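Local structure of methionine-binding protein (Coxiella burnetii, 3TQW) at residues I36-Y41 with G51-N56; T43-L48 with P62-Q67; T97-G102 with V166-I171; I105-D110 with L119-A124; Y175-G180 with K231-G236. The protein probably binds methionine in the periplasm as the substrate-receiving component of an ABC transporter, and carries methionine in this structure. All coordinates share one frame; numbering follows the deposited sequence. Where two conformers were deposited one is given.

Contact 1. Residues I36-Y41 with G51-N56; sequences ITFSDY and GSVDAN. With MET (methionine), chain C.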
# COMPACT_ATOMS: atom_id res chain seq x y z
N ILE A 36 0.89 14.03 10.63
CA ILE A 36 2.33 13.82 10.79
C ILE A 36 2.82 12.88 9.68
O ILE A 36 2.42 11.72 9.62
CB ILE A 36 2.64 13.19 12.16
CG1 ILE A 36 1.97 14.01 13.29
CG2 ILE A 36 4.15 13.09 12.38
CD1 ILE A 36 2.38 15.47 13.31
N THR A 37 3.68 13.39 8.79
CA THR A 37 4.10 12.58 7.65
C THR A 37 5.38 11.81 7.95
O THR A 37 6.23 12.26 8.71
CB THR A 37 4.33 13.42 6.38
OG1 THR A 37 5.37 14.38 6.63
CG2 THR A 37 3.06 14.15 5.97
N PHE A 38 5.50 10.64 7.33
CA PHE A 38 6.68 9.80 7.46
C PHE A 38 7.16 9.40 6.07
O PHE A 38 6.46 9.64 5.08
CB PHE A 38 6.33 8.55 8.29
CG PHE A 38 5.94 8.87 9.69
CD1 PHE A 38 6.90 8.95 10.69
CD2 PHE A 38 4.62 9.13 10.01
CE1 PHE A 38 6.54 9.26 11.99
CE2 PHE A 38 4.26 9.44 11.31
CZ PHE A 38 5.22 9.51 12.30
N SER A 39 8.35 8.82 5.98
CA SER A 39 8.94 8.50 4.69
C SER A 39 9.44 7.06 4.60
O SER A 39 10.28 6.72 3.77
CB SER A 39 10.10 9.45 4.38
OG SER A 39 9.68 10.80 4.43
N ASP A 40 8.91 6.21 5.48
CA ASP A 40 9.20 4.78 5.42
C ASP A 40 8.02 4.02 6.02
O ASP A 40 7.53 4.38 7.09
CB ASP A 40 10.48 4.47 6.20
CG ASP A 40 11.00 3.06 5.93
OD1 ASP A 40 10.19 2.11 5.92
OD2 ASP A 40 12.22 2.92 5.72
N TYR A 41 7.54 3.01 5.31
CA TYR A 41 6.47 2.14 5.78
C TYR A 41 6.73 1.65 7.21
O TYR A 41 5.79 1.44 7.98
CB TYR A 41 6.36 0.90 4.90
CG TYR A 41 5.65 1.06 3.56
CD1 TYR A 41 4.89 2.18 3.26
CD2 TYR A 41 5.73 0.05 2.61
CE1 TYR A 41 4.23 2.28 2.03
CE2 TYR A 41 5.09 0.14 1.39
CZ TYR A 41 4.33 1.25 1.10
OH TYR A 41 3.70 1.31 -0.12
N GLY A 51 3.44 6.75 21.06
CA GLY A 51 2.59 7.87 21.44
C GLY A 51 2.81 9.13 20.63
O GLY A 51 2.14 10.14 20.87
N SER A 52 3.73 9.08 19.67
CA SER A 52 4.02 10.22 18.79
C SER A 52 2.84 10.63 17.92
O SER A 52 2.67 11.81 17.59
CB SER A 52 5.23 9.92 17.90
OG SER A 52 6.43 10.05 18.63
N VAL A 53 2.04 9.65 17.51
CA VAL A 53 0.78 9.91 16.83
C VAL A 53 -0.32 9.10 17.53
O VAL A 53 -0.02 8.19 18.30
CB VAL A 53 0.82 9.52 15.33
CG1 VAL A 53 1.90 10.32 14.59
CG2 VAL A 53 1.06 8.02 15.17
N ASP A 54 -1.57 9.44 17.25
CA ASP A 54 -2.71 8.79 17.90
C ASP A 54 -3.39 7.79 16.96
O ASP A 54 -4.19 6.96 17.39
CB ASP A 54 -3.72 9.84 18.35
CG ASP A 54 -3.11 10.85 19.29
OD1 ASP A 54 -2.48 10.42 20.28
OD2 ASP A 54 -3.24 12.07 19.03
N ALA A 55 -3.09 7.91 15.68
CA ALA A 55 -3.57 6.97 14.68
C ALA A 55 -2.63 7.05 13.50
O ALA A 55 -1.84 7.98 13.39
CB ALA A 55 -4.99 7.32 14.25
N ASN A 56 -2.71 6.07 12.61
CA ASN A 56 -2.04 6.18 11.33
C ASN A 56 -2.89 5.60 10.22
O ASN A 56 -3.79 4.80 10.47
CB ASN A 56 -0.61 5.60 11.36
CG ASN A 56 -0.56 4.09 11.57
OD1 ASN A 56 -1.38 3.34 11.04
ND2 ASN A 56 0.41 3.64 12.36
N MET C . -0.63 2.07 0.51
CA MET C . 0.14 0.83 0.35
C MET C . -0.64 -0.13 -0.55
O MET C . -1.86 -0.20 -0.46
CB MET C . 0.40 0.19 1.72
CG MET C . 1.24 -1.10 1.70
SD MET C . 1.48 -1.77 3.37
CE MET C . 2.49 -0.47 4.07
OXT MET C . -0.08 -0.84 -1.39
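Val53 sets CG1 anti to its carbonyl carbon (chi1 -60°), and Ile36 and Phe38 turn their CG1 and CG in the same sense, which brings all three side chains together beneath helix 44-49. This is the inside of a beta-alpha-beta crossover: strand 33-38 leads through that helix to strand 55-60, with strand 5-10 lying between the two in the sheet, so the contact is made by side chains rather than by pairing of the two backbones. One methyl carries the protein part of it. Val53 CG1 lies 3.8 Å from Ile36 CB, the two side chains lying side by side but running in contrary senses, and 4.1 Å from Phe38 CZ, where it meets the edge of the ring near its plane. Phe38 also packs on Pro44 and Ala47 of the crossing helix, which continues the apolar layer. Backbone bonds to strand 5-10 hold Ile36 and Phe38 in place, while the carbonyl of Val53 is taken by Arg204. Beyond the strand end the chain bends to Tyr41, a residue of the methionine pocket. Its hydroxyl is hydrogen-bonded to Asn174 OD1, and this bond should limit movement of the ring under the ligand's CE methyl. The bound methionine sets its CE methyl 3.4 Å above the plane of the Tyr41 ring, over its centre, with Tyr41 CG 3.5 Å from that CE.

Contact 2. Residues T43-L48 with P62-Q67; sequences TPNEAL and PYLKAQ. With MET (methionine), chain C.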
# COMPACT_ATOMS: atom_id res chain seq x y z
N THR A 43 7.86 2.93 9.86
CA THR A 43 7.91 3.91 10.95
C THR A 43 6.59 4.32 11.63
O THR A 43 6.55 4.44 12.85
CB THR A 43 8.74 5.17 10.54
OG1 THR A 43 10.06 4.75 10.16
CG2 THR A 43 8.86 6.14 11.71
N PRO A 44 5.51 4.55 10.85
CA PRO A 44 4.27 5.03 11.50
C PRO A 44 3.73 4.14 12.63
O PRO A 44 3.09 4.67 13.54
CB PRO A 44 3.27 5.10 10.34
CG PRO A 44 4.14 5.40 9.14
CD PRO A 44 5.39 4.58 9.38
N ASN A 45 3.95 2.83 12.59
CA ASN A 45 3.50 1.96 13.68
C ASN A 45 4.35 2.15 14.95
O ASN A 45 3.85 2.00 16.06
CB ASN A 45 3.46 0.49 13.27
CG ASN A 45 2.28 0.16 12.37
OD1 ASN A 45 1.24 0.84 12.42
ND2 ASN A 45 2.43 -0.87 11.55
N GLU A 46 5.64 2.45 14.78
CA GLU A 46 6.47 2.76 15.93
C GLU A 46 6.00 4.08 16.53
O GLU A 46 5.90 4.22 17.75
CB GLU A 46 7.95 2.84 15.54
CG GLU A 46 8.88 3.31 16.67
CD GLU A 46 9.10 2.27 17.76
OE1 GLU A 46 8.77 1.08 17.55
OE2 GLU A 46 9.61 2.64 18.84
N ALA A 47 5.68 5.04 15.67
CA ALA A 47 5.19 6.34 16.14
C ALA A 47 3.85 6.20 16.88
O ALA A 47 3.59 6.90 17.85
CB ALA A 47 5.06 7.32 14.98
N LEU A 48 3.01 5.28 16.42
CA LEU A 48 1.73 5.02 17.09
C LEU A 48 1.97 4.32 18.43
O LEU A 48 1.38 4.68 19.45
CB LEU A 48 0.84 4.15 16.19
CG LEU A 48 -0.53 3.74 16.70
CD1 LEU A 48 -1.42 4.95 16.99
CD2 LEU A 48 -1.19 2.82 15.67
N PRO A 62 -2.34 -7.25 6.28
CA PRO A 62 -1.19 -8.15 6.27
C PRO A 62 0.11 -7.46 6.69
O PRO A 62 0.93 -8.06 7.39
CB PRO A 62 -1.11 -8.60 4.81
CG PRO A 62 -2.54 -8.51 4.33
CD PRO A 62 -3.06 -7.26 4.99
N TYR A 63 0.31 -6.22 6.27
CA TYR A 63 1.48 -5.47 6.72
C TYR A 63 1.44 -5.26 8.24
O TYR A 63 2.45 -5.44 8.92
CB TYR A 63 1.59 -4.13 6.00
CG TYR A 63 2.90 -3.43 6.28
CD1 TYR A 63 3.07 -2.65 7.42
CD2 TYR A 63 3.98 -3.57 5.41
CE1 TYR A 63 4.28 -2.02 7.68
CE2 TYR A 63 5.19 -2.94 5.66
CZ TYR A 63 5.34 -2.17 6.80
OH TYR A 63 6.54 -1.55 7.06
N LEU A 64 0.28 -4.89 8.76
CA LEU A 64 0.12 -4.66 10.19
C LEU A 64 0.41 -5.93 10.99
O LEU A 64 1.16 -5.91 11.97
CB LEU A 64 -1.30 -4.17 10.50
CG LEU A 64 -1.64 -3.98 11.97
CD1 LEU A 64 -0.61 -3.08 12.65
CD2 LEU A 64 -3.05 -3.41 12.13
N LYS A 65 -0.19 -7.04 10.56
CA LYS A 65 0.03 -8.32 11.21
C LYS A 65 1.51 -8.70 11.17
O LYS A 65 2.05 -9.21 12.15
CB LYS A 65 -0.82 -9.41 10.55
CG LYS A 65 -2.32 -9.21 10.73
CD LYS A 65 -3.12 -10.25 9.97
CE LYS A 65 -4.62 -10.09 10.21
NZ LYS A 65 -5.43 -11.01 9.37
N ALA A 66 2.16 -8.46 10.04
CA ALA A 66 3.57 -8.81 9.91
C ALA A 66 4.45 -7.98 10.86
O ALA A 66 5.31 -8.53 11.55
CB ALA A 66 4.03 -8.66 8.46
N GLN A 67 4.22 -6.67 10.92
CA GLN A 67 5.03 -5.84 11.81
C GLN A 67 4.73 -6.09 13.29
O GLN A 67 5.61 -5.96 14.14
CB GLN A 67 4.96 -4.34 11.47
CG GLN A 67 6.11 -3.57 12.14
CD GLN A 67 6.24 -2.12 11.71
OE1 GLN A 67 5.26 -1.45 11.39
NE2 GLN A 67 7.48 -1.61 11.73
N MET C . -0.63 2.07 0.51
CA MET C . 0.14 0.83 0.35
C MET C . -0.64 -0.13 -0.55
O MET C . -1.86 -0.20 -0.46
CB MET C . 0.40 0.19 1.72
CG MET C . 1.24 -1.10 1.70
SD MET C . 1.48 -1.77 3.37
CE MET C . 2.49 -0.47 4.07
OXT MET C . -0.08 -0.84 -1.39
O HOH W 1 5.25 1.15 10.69
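Asn45 and Gln67 carry most of this contact with Leu64, linking helix 44-49 and helix 61-71 of the alpha/beta lobe, which precede and follow strand 55-60 in the chain. The axes of the short segments stay 11.8 Å apart, and the interval is spanned by the Asn45 and Gln67 side chains and a water. Gln67 sends CG anti to its backbone N (chi1 -163°) and runs extended to its amide, whose OE1 accepts Asn45 ND2 at 2.9 Å. The N-H...O angle is 150° and the donor lies in the carbonyl plane, although the two amide planes are 57° apart. Gln67 OE1 also accepts a hydrogen bond from a water whose O lies 2.7 Å away. That water accepts from Asn45 N, in the first turn of helix 44-49, so one oxygen holds the Asn45 side chain directly and its backbone N through the water. Asn45 ND2 has a second acceptor in Gln59 OE1, and OD1 receives Asn56 ND2, while Gln67 NE2 reaches Asn42 O. Because Gln59 belongs to the methionine pocket, Asn45 acts as a second-shell residue. Leu64 comes in crosswise to Asn45, its CD1 3.9 Å from ND2. One turn before Gln67, Tyr63 faces the ligand, its CB 3.5 Å from methionine SD and its ring 3.6 Å beneath the CE methyl, which sits toward the rim.

Contact 3. Residues T97-G102 with V166-I171; sequences TQLKTG and VDLAAI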
# COMPACT_ATOMS: atom_id res chain seq x y z
N THR A 97 4.31 -10.68 -22.49
CA THR A 97 4.92 -11.73 -23.31
C THR A 97 6.31 -11.35 -23.82
O THR A 97 7.10 -12.22 -24.18
CB THR A 97 4.01 -12.14 -24.50
OG1 THR A 97 3.65 -10.98 -25.26
CG2 THR A 97 2.75 -12.83 -24.00
N GLN A 98 6.61 -10.06 -23.83
CA GLN A 98 7.91 -9.58 -24.31
C GLN A 98 9.08 -9.95 -23.39
O GLN A 98 10.24 -9.81 -23.78
CB GLN A 98 7.88 -8.06 -24.51
CG GLN A 98 6.86 -7.58 -25.54
CD GLN A 98 6.92 -6.08 -25.76
OE1 GLN A 98 6.76 -5.30 -24.82
NE2 GLN A 98 7.17 -5.68 -27.00
N LEU A 99 8.79 -10.40 -22.18
CA LEU A 99 9.85 -10.75 -21.23
C LEU A 99 10.78 -11.81 -21.80
O LEU A 99 10.34 -12.85 -22.27
CB LEU A 99 9.27 -11.24 -19.91
CG LEU A 99 8.76 -10.16 -18.95
CD1 LEU A 99 8.07 -10.79 -17.76
CD2 LEU A 99 9.91 -9.26 -18.51
N LYS A 100 12.08 -11.53 -21.76
CA LYS A 100 13.07 -12.50 -22.20
C LYS A 100 13.42 -13.46 -21.07
O LYS A 100 13.13 -13.19 -19.90
CB LYS A 100 14.34 -11.79 -22.68
CG LYS A 100 14.11 -10.84 -23.85
CD LYS A 100 15.33 -9.95 -24.08
CE LYS A 100 15.07 -8.94 -25.19
NZ LYS A 100 16.15 -7.92 -25.27
N THR A 101 14.04 -14.58 -21.43
CA THR A 101 14.53 -15.53 -20.44
C THR A 101 15.54 -14.85 -19.53
O THR A 101 16.44 -14.15 -20.00
CB THR A 101 15.19 -16.73 -21.13
OG1 THR A 101 14.23 -17.37 -21.99
CG2 THR A 101 15.69 -17.74 -20.10
N GLY A 102 15.38 -15.04 -18.23
CA GLY A 102 16.29 -14.47 -17.25
C GLY A 102 16.07 -12.99 -16.99
O GLY A 102 16.94 -12.32 -16.42
N VAL A 166 15.61 -2.86 -14.33
CA VAL A 166 14.87 -4.11 -14.36
C VAL A 166 13.88 -4.09 -15.51
O VAL A 166 13.60 -3.04 -16.08
CB VAL A 166 14.13 -4.38 -13.04
CG1 VAL A 166 15.13 -4.44 -11.88
CG2 VAL A 166 13.07 -3.30 -12.79
N ASP A 167 13.35 -5.26 -15.84
CA ASP A 167 12.44 -5.38 -16.97
C ASP A 167 10.99 -5.16 -16.56
O ASP A 167 10.15 -4.86 -17.40
CB ASP A 167 12.62 -6.74 -17.63
CG ASP A 167 14.05 -6.95 -18.09
OD1 ASP A 167 14.45 -6.28 -19.05
OD2 ASP A 167 14.77 -7.77 -17.48
N LEU A 168 10.71 -5.32 -15.27
CA LEU A 168 9.35 -5.26 -14.74
C LEU A 168 9.42 -5.05 -13.24
O LEU A 168 10.30 -5.61 -12.58
CB LEU A 168 8.62 -6.57 -15.04
CG LEU A 168 7.10 -6.59 -14.84
CD1 LEU A 168 6.44 -5.75 -15.92
CD2 LEU A 168 6.56 -8.01 -14.85
N ALA A 169 8.51 -4.26 -12.69
CA ALA A 169 8.49 -4.05 -11.24
C ALA A 169 7.06 -4.00 -10.71
O ALA A 169 6.19 -3.39 -11.33
CB ALA A 169 9.25 -2.78 -10.87
N ALA A 170 6.84 -4.66 -9.58
CA ALA A 170 5.59 -4.53 -8.85
C ALA A 170 5.76 -3.37 -7.89
O ALA A 170 6.65 -3.39 -7.03
CB ALA A 170 5.30 -5.81 -8.08
N ILE A 171 4.94 -2.33 -8.03
CA ILE A 171 5.11 -1.11 -7.25
C ILE A 171 3.82 -0.70 -6.53
O ILE A 171 2.74 -0.69 -7.12
CB ILE A 171 5.55 0.06 -8.17
CG1 ILE A 171 6.78 -0.35 -9.00
CG2 ILE A 171 5.81 1.34 -7.36
CD1 ILE A 171 7.29 0.74 -9.94
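Leu99 is the residue on which this contact turns: its two methyls divide between Asp167 and Leu168, while its neighbours in the loop stay at the surface. On the close-packed side, Leu99 CD2 lies 3.8 Å from the CB of Asp167, and the two side chains pass each other at a slant. Its other methyl, Leu99 CD1, is 4.3 Å from Leu168 CD2, a looser meeting. With CG turned away from its carbonyl carbon (chi1 -79°), Leu99 brings both methyls to these partners. Ile105 and Ile93 pack against the same leucine. The loop thereby covers the start of strand 168-171, which lies between strands 104-108 and 87-89 in the five-stranded mixed sheet of the second lobe.

The outer side is quite different. Lys100 and Thr101 are exposed, and Lys100 NZ stays 6.7 Å from Asp167 OD1, so opposite charges are near each other without forming a contact. The carboxylate is engaged through Asp167 OD2, which accepts the backbone N of Lys104, and the carbonyl of Asp167 receives Ser90 OG. Asp167 therefore offers its CB to the leucine and its polar end to the start of neighbouring strand 104-108. Between the two segments themselves, the chemistry implies that burial of hydrocarbon supplies the cohesion, and charge attraction at most a modest, long-range bias.

Contact 4. Residues I105-D110 with L119-A124; sequences IAVPSD and LLLEKA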
# COMPACT_ATOMS: atom_id res chain seq x y z
N ILE A 105 12.87 -9.04 -12.42
CA ILE A 105 11.61 -8.51 -11.93
C ILE A 105 11.81 -8.01 -10.51
O ILE A 105 12.19 -8.78 -9.62
CB ILE A 105 10.52 -9.60 -11.88
CG1 ILE A 105 10.49 -10.42 -13.17
CG2 ILE A 105 9.16 -8.98 -11.60
CD1 ILE A 105 9.92 -9.68 -14.34
N ALA A 106 11.57 -6.72 -10.28
CA ALA A 106 11.73 -6.15 -8.94
C ALA A 106 10.43 -6.24 -8.16
O ALA A 106 9.35 -6.01 -8.70
CB ALA A 106 12.21 -4.71 -9.03
N VAL A 107 10.54 -6.59 -6.88
CA VAL A 107 9.39 -6.65 -5.97
C VAL A 107 9.79 -6.02 -4.64
O VAL A 107 10.97 -5.92 -4.33
CB VAL A 107 8.97 -8.11 -5.71
CG1 VAL A 107 8.59 -8.80 -7.02
CG2 VAL A 107 10.11 -8.87 -5.03
N PRO A 108 8.80 -5.56 -3.85
CA PRO A 108 9.08 -5.03 -2.51
C PRO A 108 9.76 -6.10 -1.65
O PRO A 108 9.53 -7.28 -1.89
CB PRO A 108 7.70 -4.71 -1.94
CG PRO A 108 6.81 -4.55 -3.15
CD PRO A 108 7.35 -5.53 -4.16
N SER A 109 10.58 -5.68 -0.68
CA SER A 109 11.38 -6.60 0.13
C SER A 109 10.79 -6.88 1.51
O SER A 109 11.23 -7.79 2.20
CB SER A 109 12.80 -6.07 0.29
OG SER A 109 12.78 -4.83 0.99
N ASP A 110 9.80 -6.10 1.93
CA ASP A 110 9.11 -6.39 3.19
C ASP A 110 8.18 -7.59 2.99
O ASP A 110 7.60 -7.74 1.92
CB ASP A 110 8.33 -5.17 3.66
CG ASP A 110 7.18 -4.83 2.74
OD1 ASP A 110 7.42 -4.18 1.70
OD2 ASP A 110 6.03 -5.22 3.05
N LEU A 119 2.26 -13.01 -5.68
CA LEU A 119 0.91 -13.42 -6.04
C LEU A 119 0.46 -12.74 -7.33
O LEU A 119 -0.23 -13.35 -8.15
CB LEU A 119 -0.07 -13.11 -4.91
CG LEU A 119 -0.06 -14.10 -3.74
CD1 LEU A 119 -0.81 -13.55 -2.53
CD2 LEU A 119 -0.63 -15.45 -4.17
N LEU A 120 0.85 -11.49 -7.50
CA LEU A 120 0.52 -10.74 -8.71
C LEU A 120 1.28 -11.28 -9.93
O LEU A 120 0.73 -11.32 -11.03
CB LEU A 120 0.80 -9.24 -8.51
CG LEU A 120 0.50 -8.27 -9.66
CD1 LEU A 120 -0.94 -8.37 -10.11
CD2 LEU A 120 0.82 -6.83 -9.25
N LEU A 121 2.53 -11.68 -9.73
CA LEU A 121 3.31 -12.28 -10.82
C LEU A 121 2.68 -13.61 -11.24
O LEU A 121 2.76 -14.02 -12.40
CB LEU A 121 4.77 -12.50 -10.41
CG LEU A 121 5.60 -11.25 -10.12
CD1 LEU A 121 6.95 -11.64 -9.55
CD2 LEU A 121 5.77 -10.42 -11.39
N GLU A 122 2.06 -14.29 -10.28
CA GLU A 122 1.37 -15.54 -10.56
C GLU A 122 0.08 -15.26 -11.33
O GLU A 122 -0.27 -15.99 -12.26
CB GLU A 122 1.07 -16.28 -9.26
CG GLU A 122 0.41 -17.62 -9.47
CD GLU A 122 0.21 -18.39 -8.17
OE1 GLU A 122 -0.37 -17.82 -7.22
OE2 GLU A 122 0.65 -19.56 -8.11
N LYS A 123 -0.63 -14.21 -10.94
CA LYS A 123 -1.82 -13.78 -11.66
C LYS A 123 -1.43 -13.45 -13.10
O LYS A 123 -2.17 -13.74 -14.04
CB LYS A 123 -2.43 -12.55 -10.98
CG LYS A 123 -3.66 -11.96 -11.66
CD LYS A 123 -4.09 -10.69 -10.94
CE LYS A 123 -5.27 -10.02 -11.62
NZ LYS A 123 -6.46 -10.90 -11.60
N ALA A 124 -0.25 -12.86 -13.26
CA ALA A 124 0.29 -12.53 -14.57
C ALA A 124 0.72 -13.76 -15.37
O ALA A 124 1.19 -13.64 -16.50
CB ALA A 124 1.46 -11.55 -14.43
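This is a buried, wholly apolar strand-to-helix contact in the second lobe, where Ile105 and Val107 of strand 104-108 face Leu121 near the end of helix 111-123. The two touching strand residues stand at alternate positions and so present their side chains to the helix from the same face of the sheet. Ala106, between them, points away. Leu121 holds CG beside its backbone N (chi1 -64°), which carries the fork at its end down onto the strand. Its CD2 lies 3.7 Å from Ile105 CG2, the two side chains passing alongside with their ends pointing contrary ways. The second branch, Leu121 CD1, bridges the strand pair, 4.0 Å from Ile105 CG2 and 4.1 Å from Val107 CG1. The isoleucine is thus touched by both branches of the leucine and the valine by one.

Strand 104-108 and helix 111-123 form a beta-alpha unit in which the helix folds back over the strand it follows. After a small two-stranded sheet the chain enters strand 150-154, parallel to 104-108 and next to it, giving an extended beta-alpha-beta crossover. Ile151 of that strand touches Ile105, Val107 and Leu121 alike, and Leu88 of strand 87-89, beyond strand 168-171 in the sheet, also reaches Leu121.

At the N-terminal end of helix 111-123, Asp110 takes the N-cap position, its side chain capping a backbone N. Asp110 OD2 is also bonded to the side-chain amide of Asn113, one of the residues lining the methionine pocket; the side chain of Val107 is about 12 Å from the bound methionine.

Contact 5. Residues Y175-G180 with K231-G236; sequences YAIPAG and KIFGDG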
# COMPACT_ATOMS: atom_id res chain seq x y z
N TYR A 175 3.68 4.85 -4.22
CA TYR A 175 5.01 5.16 -4.74
C TYR A 175 5.02 5.33 -6.27
O TYR A 175 5.81 6.11 -6.81
CB TYR A 175 6.04 4.11 -4.31
CG TYR A 175 6.40 4.20 -2.84
CD1 TYR A 175 6.83 5.40 -2.28
CD2 TYR A 175 6.30 3.10 -2.01
CE1 TYR A 175 7.15 5.50 -0.94
CE2 TYR A 175 6.62 3.18 -0.66
CZ TYR A 175 7.04 4.38 -0.13
OH TYR A 175 7.35 4.46 1.21
N ALA A 176 4.14 4.61 -6.95
CA ALA A 176 4.04 4.72 -8.40
C ALA A 176 3.59 6.11 -8.84
O ALA A 176 4.15 6.69 -9.78
CB ALA A 176 3.09 3.67 -8.95
N ILE A 177 2.59 6.66 -8.16
CA ILE A 177 2.00 7.92 -8.58
C ILE A 177 2.98 9.09 -8.59
O ILE A 177 3.09 9.78 -9.59
CB ILE A 177 0.72 8.25 -7.80
CG1 ILE A 177 -0.42 7.35 -8.31
CG2 ILE A 177 0.35 9.72 -7.94
CD1 ILE A 177 -1.68 7.42 -7.49
N PRO A 178 3.72 9.29 -7.49
CA PRO A 178 4.70 10.39 -7.49
C PRO A 178 5.78 10.19 -8.56
O PRO A 178 6.45 11.15 -8.93
CB PRO A 178 5.34 10.30 -6.10
CG PRO A 178 4.38 9.51 -5.27
CD PRO A 178 3.70 8.57 -6.21
N ALA A 179 5.94 8.96 -9.05
CA ALA A 179 6.96 8.69 -10.07
C ALA A 179 6.41 8.91 -11.48
O ALA A 179 7.10 8.63 -12.46
CB ALA A 179 7.52 7.28 -9.92
N GLY A 180 5.19 9.43 -11.57
CA GLY A 180 4.57 9.67 -12.86
C GLY A 180 3.95 8.42 -13.47
O GLY A 180 3.60 8.41 -14.65
N LYS A 231 -9.91 12.21 -7.80
CA LYS A 231 -9.02 13.16 -8.47
C LYS A 231 -7.55 12.75 -8.31
O LYS A 231 -6.75 12.93 -9.22
CB LYS A 231 -9.24 14.58 -7.96
CG LYS A 231 -10.66 15.12 -8.13
CD LYS A 231 -10.67 16.64 -8.03
CE LYS A 231 -12.00 17.20 -7.55
NZ LYS A 231 -13.19 16.39 -7.94
N ILE A 232 -7.20 12.21 -7.14
CA ILE A 232 -5.82 11.87 -6.84
C ILE A 232 -5.42 10.51 -7.43
O ILE A 232 -4.33 10.37 -7.98
CB ILE A 232 -5.56 11.88 -5.31
CG1 ILE A 232 -5.82 13.27 -4.73
CG2 ILE A 232 -4.14 11.42 -5.00
CD1 ILE A 232 -6.06 13.26 -3.24
N PHE A 233 -6.31 9.53 -7.32
CA PHE A 233 -5.99 8.14 -7.66
C PHE A 233 -6.76 7.58 -8.86
O PHE A 233 -6.42 6.51 -9.37
CB PHE A 233 -6.25 7.23 -6.46
CG PHE A 233 -5.40 7.55 -5.25
CD1 PHE A 233 -4.10 7.09 -5.16
CD2 PHE A 233 -5.92 8.29 -4.21
CE1 PHE A 233 -3.32 7.38 -4.04
CE2 PHE A 233 -5.15 8.58 -3.09
CZ PHE A 233 -3.85 8.12 -3.01
N GLY A 234 -7.80 8.28 -9.28
CA GLY A 234 -8.68 7.76 -10.31
C GLY A 234 -9.18 6.38 -9.91
O GLY A 234 -9.49 6.14 -8.74
N ASP A 235 -9.24 5.47 -10.89
CA ASP A 235 -9.66 4.10 -10.63
C ASP A 235 -8.66 3.32 -9.78
O ASP A 235 -8.89 2.16 -9.45
CB ASP A 235 -9.90 3.35 -11.95
CG ASP A 235 -11.02 3.97 -12.77
OD1 ASP A 235 -11.89 4.64 -12.18
OD2 ASP A 235 -11.03 3.77 -14.01
N GLY A 236 -7.55 3.97 -9.42
CA GLY A 236 -6.50 3.32 -8.66
C GLY A 236 -6.81 3.21 -7.17
O GLY A 236 -6.08 2.56 -6.43
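Ile177 and Phe233 join the chain that follows strand 168-171 of one sheet to the end of helix 223-233, which leads into strand 238-239 of the other. The contact probably joins elements that belong to different lobes, as expected for a two-lobed periplasmic binding protein.

The apolar part is small and close. Ile177 runs on extended past CG1 (chi2 171°), which makes CD1 the leading atom of the approach, roughly perpendicular to the Phe233 side chain. That methyl lies 3.4 Å from Phe233 CD1, a tight carbon-to-carbon approach, and 3.8 Å from Phe233 CE1. A further touch is with the main chain, where Ile177 CD1 is 4.0 Å from the carbonyl O of Ile232. Within 231-236, Ile232 CG2 sits 3.5 Å above one face of the Phe233 ring, toward its rim. Pro13, next to the pocket residue Glu14, packs against Ile177, Ile232 and Phe233 together. The aromatic part continues toward the ligand: the rings of Phe233 and Tyr84, another pocket residue, meet with their planes at about 50°, and the phenylalanine side chain is about 8 Å from the bound methionine.

Backbone bonds shape each segment separately. In 175-180 a Schellman motif ends the helix, with Gly180 at positive phi and its N bonded to Ile177 O at 2.9 Å. In 231-236, Gly234 leaves the helix with positive phi, and Gly236 N turns back to Phe233 O at 2.8 Å.

In the fold
Contacts 1 and 2 share one lobe and one methionine molecule, and both involve helix 44-49, which follows strand 33-38 and precedes strand 55-60 in the chain. Contacts 3 and 4 occupy the other lobe on neighbouring strands, contact 4 nested within the loop that contact 3 closes. Contacts 2, 3 and 4 are buried, whereas 1 and 5 are only partly so. Chemistry follows place: contact 2, at and just behind the pocket wall, is polar and hydrated, while the other four depend on hydrocarbon. Contact 5 bridges between the lobes, reaching contact 1 through Tyr175 on Tyr41 and contact 3 through Ala176 on Ile171.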